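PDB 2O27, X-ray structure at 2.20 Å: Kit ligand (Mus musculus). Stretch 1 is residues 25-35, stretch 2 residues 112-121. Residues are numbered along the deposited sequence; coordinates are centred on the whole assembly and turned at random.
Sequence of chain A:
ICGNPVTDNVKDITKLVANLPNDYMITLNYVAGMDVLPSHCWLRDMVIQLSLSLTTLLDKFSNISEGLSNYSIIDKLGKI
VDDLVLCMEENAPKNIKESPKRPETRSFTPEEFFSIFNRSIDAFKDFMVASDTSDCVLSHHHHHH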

# COMPACT_ATOMS: atom_id res chain seq x y z
N MET A 25 5.29 -4.88 0.46
CA MET A 25 5.95 -5.83 1.35
C MET A 25 5.85 -5.44 2.83
O MET A 25 6.28 -4.35 3.25
CB MET A 25 7.43 -5.99 0.95
CG MET A 25 7.69 -6.68 -0.40
SD MET A 25 6.61 -8.10 -0.77
CE MET A 25 7.49 -9.42 0.07
N ILE A 26 5.26 -6.32 3.63
CA ILE A 26 5.14 -6.02 5.04
C ILE A 26 6.17 -6.83 5.79
O ILE A 26 6.15 -8.06 5.76
CB ILE A 26 3.74 -6.35 5.57
CG1 ILE A 26 2.69 -5.50 4.85
CG2 ILE A 26 3.71 -6.15 7.09
CD1 ILE A 26 1.30 -5.98 5.07
N THR A 27 7.06 -6.11 6.47
CA THR A 27 8.13 -6.72 7.24
C THR A 27 7.69 -7.32 8.57
O THR A 27 7.05 -6.66 9.38
CB THR A 27 9.24 -5.68 7.52
OG1 THR A 27 9.80 -5.27 6.27
CG2 THR A 27 10.35 -6.29 8.37
N LEU A 28 8.08 -8.57 8.79
CA LEU A 28 7.77 -9.32 10.01
C LEU A 28 8.96 -10.20 10.43
O LEU A 28 9.56 -10.90 9.61
CB LEU A 28 6.54 -10.20 9.75
CG LEU A 28 6.07 -11.20 10.81
CD1 LEU A 28 5.55 -10.48 12.07
CD2 LEU A 28 4.98 -12.07 10.21
N ASN A 29 9.33 -10.13 11.71
CA ASN A 29 10.41 -10.96 12.23
C ASN A 29 9.65 -12.24 12.54
O ASN A 29 8.96 -12.36 13.56
CB ASN A 29 11.02 -10.32 13.48
CG ASN A 29 11.58 -8.95 13.19
OD1 ASN A 29 12.24 -8.74 12.17
ND2 ASN A 29 11.32 -8.00 14.07
N TYR A 30 9.73 -13.16 11.59
CA TYR A 30 9.02 -14.42 11.63
C TYR A 30 9.69 -15.38 12.60
O TYR A 30 10.91 -15.54 12.58
CB TYR A 30 9.00 -14.98 10.20
CG TYR A 30 8.14 -16.21 10.00
CD1 TYR A 30 6.75 -16.09 9.85
CD2 TYR A 30 8.71 -17.49 9.95
CE1 TYR A 30 5.96 -17.23 9.65
CE2 TYR A 30 7.92 -18.62 9.75
CZ TYR A 30 6.55 -18.48 9.60
OH TYR A 30 5.79 -19.59 9.40
N VAL A 31 8.88 -16.00 13.45
CA VAL A 31 9.38 -16.96 14.44
C VAL A 31 9.34 -18.36 13.81
O VAL A 31 8.28 -18.96 13.67
CB VAL A 31 8.50 -16.94 15.73
CG1 VAL A 31 8.92 -18.06 16.67
CG2 VAL A 31 8.63 -15.57 16.42
N ALA A 32 10.51 -18.86 13.43
CA ALA A 32 10.65 -20.17 12.79
C ALA A 32 9.98 -21.33 13.51
O ALA A 32 10.05 -21.45 14.73
CB ALA A 32 12.13 -20.49 12.59
N GLY A 33 9.32 -22.20 12.74
CA GLY A 33 8.68 -23.35 13.33
C GLY A 33 7.23 -23.09 13.66
O GLY A 33 6.51 -23.97 14.13
N MET A 34 6.80 -21.86 13.42
CA MET A 34 5.42 -21.51 13.69
C MET A 34 4.49 -22.40 12.89
O MET A 34 3.34 -22.63 13.28
CB MET A 34 5.16 -20.06 13.33
CG MET A 34 3.69 -19.76 13.30
SD MET A 34 3.25 -18.67 11.96
CE MET A 34 1.62 -18.18 12.50
N ASP A 35 4.96 -22.89 11.76
CA ASP A 35 4.11 -23.73 10.93
C ASP A 35 4.10 -25.21 11.29
O ASP A 35 3.23 -25.96 10.83
CB ASP A 35 4.44 -23.53 9.43
CG ASP A 35 5.93 -23.44 9.15
OD1 ASP A 35 6.29 -23.12 8.00
OD2 ASP A 35 6.74 -23.68 10.07
N GLU A 112 -0.34 -12.73 2.69
CA GLU A 112 0.49 -13.62 3.48
C GLU A 112 0.66 -13.15 4.92
O GLU A 112 0.71 -13.97 5.85
CB GLU A 112 1.87 -13.73 2.84
CG GLU A 112 1.86 -14.44 1.51
CD GLU A 112 3.19 -14.35 0.79
OE1 GLU A 112 3.31 -15.01 -0.27
OE2 GLU A 112 4.10 -13.63 1.26
N PHE A 113 0.79 -11.84 5.09
CA PHE A 113 0.99 -11.30 6.41
C PHE A 113 -0.22 -11.60 7.27
O PHE A 113 -0.10 -12.13 8.39
CB PHE A 113 1.18 -9.79 6.36
CG PHE A 113 1.29 -9.17 7.71
CD1 PHE A 113 2.47 -9.25 8.42
CD2 PHE A 113 0.19 -8.56 8.29
CE1 PHE A 113 2.58 -8.73 9.70
CE2 PHE A 113 0.29 -8.03 9.56
CZ PHE A 113 1.49 -8.12 10.27
N PHE A 114 -1.38 -11.27 6.73
CA PHE A 114 -2.62 -11.45 7.45
C PHE A 114 -3.09 -12.89 7.56
O PHE A 114 -4.02 -13.19 8.31
CB PHE A 114 -3.69 -10.53 6.86
CG PHE A 114 -3.48 -9.08 7.22
CD1 PHE A 114 -2.98 -8.18 6.29
CD2 PHE A 114 -3.71 -8.63 8.54
CE1 PHE A 114 -2.71 -6.85 6.66
CE2 PHE A 114 -3.43 -7.32 8.91
CZ PHE A 114 -2.93 -6.43 7.98
N SER A 115 -2.41 -13.77 6.82
CA SER A 115 -2.68 -15.21 6.88
C SER A 115 -1.97 -15.69 8.14
O SER A 115 -2.49 -16.52 8.88
CB SER A 115 -2.10 -15.91 5.65
OG SER A 115 -2.16 -17.32 5.80
N ILE A 116 -0.76 -15.17 8.37
CA ILE A 116 0.04 -15.49 9.55
C ILE A 116 -0.68 -14.99 10.78
O ILE A 116 -0.65 -15.62 11.84
CB ILE A 116 1.43 -14.79 9.52
CG1 ILE A 116 2.18 -15.14 8.24
CG2 ILE A 116 2.22 -15.15 10.75
CD1 ILE A 116 2.16 -16.62 7.90
N PHE A 117 -1.29 -13.81 10.64
CA PHE A 117 -2.03 -13.16 11.71
C PHE A 117 -3.25 -14.01 12.09
O PHE A 117 -3.48 -14.30 13.27
CB PHE A 117 -2.47 -11.76 11.23
CG PHE A 117 -3.39 -11.05 12.17
CD1 PHE A 117 -2.90 -10.08 13.04
CD2 PHE A 117 -4.74 -11.37 12.21
CE1 PHE A 117 -3.75 -9.45 13.94
CE2 PHE A 117 -5.59 -10.74 13.11
CZ PHE A 117 -5.10 -9.78 13.98
N ASN A 118 -4.03 -14.41 11.08
CA ASN A 118 -5.21 -15.24 11.31
C ASN A 118 -4.84 -16.57 11.93
O ASN A 118 -5.53 -17.06 12.82
CB ASN A 118 -5.96 -15.48 10.01
CG ASN A 118 -6.87 -14.35 9.66
OD1 ASN A 118 -7.34 -14.24 8.53
ND2 ASN A 118 -7.14 -13.49 10.63
N ARG A 119 -3.74 -17.15 11.47
CA ARG A 119 -3.31 -18.41 12.03
C ARG A 119 -2.82 -18.25 13.47
O ARG A 119 -3.01 -19.15 14.27
CB ARG A 119 -2.23 -19.05 11.14
CG ARG A 119 -2.82 -19.63 9.85
CD ARG A 119 -1.80 -20.29 8.92
NE ARG A 119 -1.15 -19.35 8.01
CZ ARG A 119 -0.54 -19.71 6.88
NH1 ARG A 119 -0.50 -20.98 6.52
NH2 ARG A 119 0.03 -18.79 6.12
N SER A 120 -2.22 -17.11 13.81
CA SER A 120 -1.77 -16.89 15.18
C SER A 120 -2.99 -16.73 16.07
O SER A 120 -3.07 -17.28 17.17
CB SER A 120 -0.90 -15.62 15.29
OG SER A 120 0.38 -15.82 14.73
N ILE A 121 -3.95 -15.96 15.59
CA ILE A 121 -5.18 -15.73 16.32
C ILE A 121 -5.87 -17.05 16.61
O ILE A 121 -6.30 -17.30 17.74
CB ILE A 121 -6.12 -14.84 15.53
CG1 ILE A 121 -5.50 -13.44 15.40
CG2 ILE A 121 -7.49 -14.80 16.19
CD1 ILE A 121 -5.19 -12.77 16.73

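The contact between residues 25-35 and 112-121 of this Kit ligand is an apolar strand-on-helix packing, held by the fit of side chains and without a single hydrogen bond from one stretch to the other. It illustrates a general principle: when a strand and a helix each satisfy their backbone polar groups through their own secondary structure or other neighbours, what remains between them is a seam of hydrocarbon.

The strand, residues 26-30, and the helix run in broadly the same direction, with 40° between their N-to-C directions and a closest approach of 9.8 Å between their axes. That spacing leaves room for a layer of side chains. The backbones come nearest at the start of the strand, where the CA atoms of Ile26 and Phe113 lie 6.9 Å apart; beyond the strand, the CA atoms of Met34 and Ser120 are separated by 8.7 Å.

Alternation along the strand and periodicity along the helix select the residues that meet. The CA-to-CB bonds of Ile26 and Leu28 point toward the helix, whereas that of Thr27, between them, points away. On the helix, Phe113 and Ile116 point toward the strand, three residues apart and therefore close to one turn, which places them on a common face.

Phe113 receives the beginning of the strand. Ile26 CG2 sits over one face of its ring, 3.9 Å from the centroid and 23° off the ring normal, a CH-pi contact in which a methyl group meets the aromatic pi cloud; the closest pair is Ile26 CG2 and Phe113 CD1, at 3.6 Å. Leu28 bridges two inward-facing helix residues nearly one turn apart, since its CD2 lies 4.1 Å from Phe113 CE1 and 4.2 Å from Ile116 CG2. Tyr30 starts out sideways, but its ring brings CE1 to 4.2 Å from Ile116 CD1, a methyl that lies at the ring edge, near its plane. These pairings are dispersive, and their strength comes from close packing of buried surfaces.

Past the strand, a type II beta turn from Val31 to Met34, with a hydrogen bond from Met34 N to Val31 O (3.3 Å), redirects the chain. Gly33 suits this turn: at its backbone angles of 93/-2, a CB would be jammed against the carbonyl O of Ala32. Met34, the next residue, points toward the helix. Its extended chi1 (t) and chi3 (t), with chi2 between wells at -141°, carry the terminal methyl to Ile116, where Met34 CE lies 3.6 Å from Ile116 CG2.

The same methyl also meets polar atoms, with Met34 CE 3.5 Å from both Ile116 O and Ser120 OG. Neither approach is a hydrogen bond, and the helix deals with these groups internally: Ser120 OG donates to Ile116 O at 3.1 Å, and Ser120 N donates to that same oxygen at 2.9 Å. A hydroxyl folded back onto its own helix can thus border an apolar contact without needing a partner across it. In all, the two stretches bury 395 Å², counting both sides.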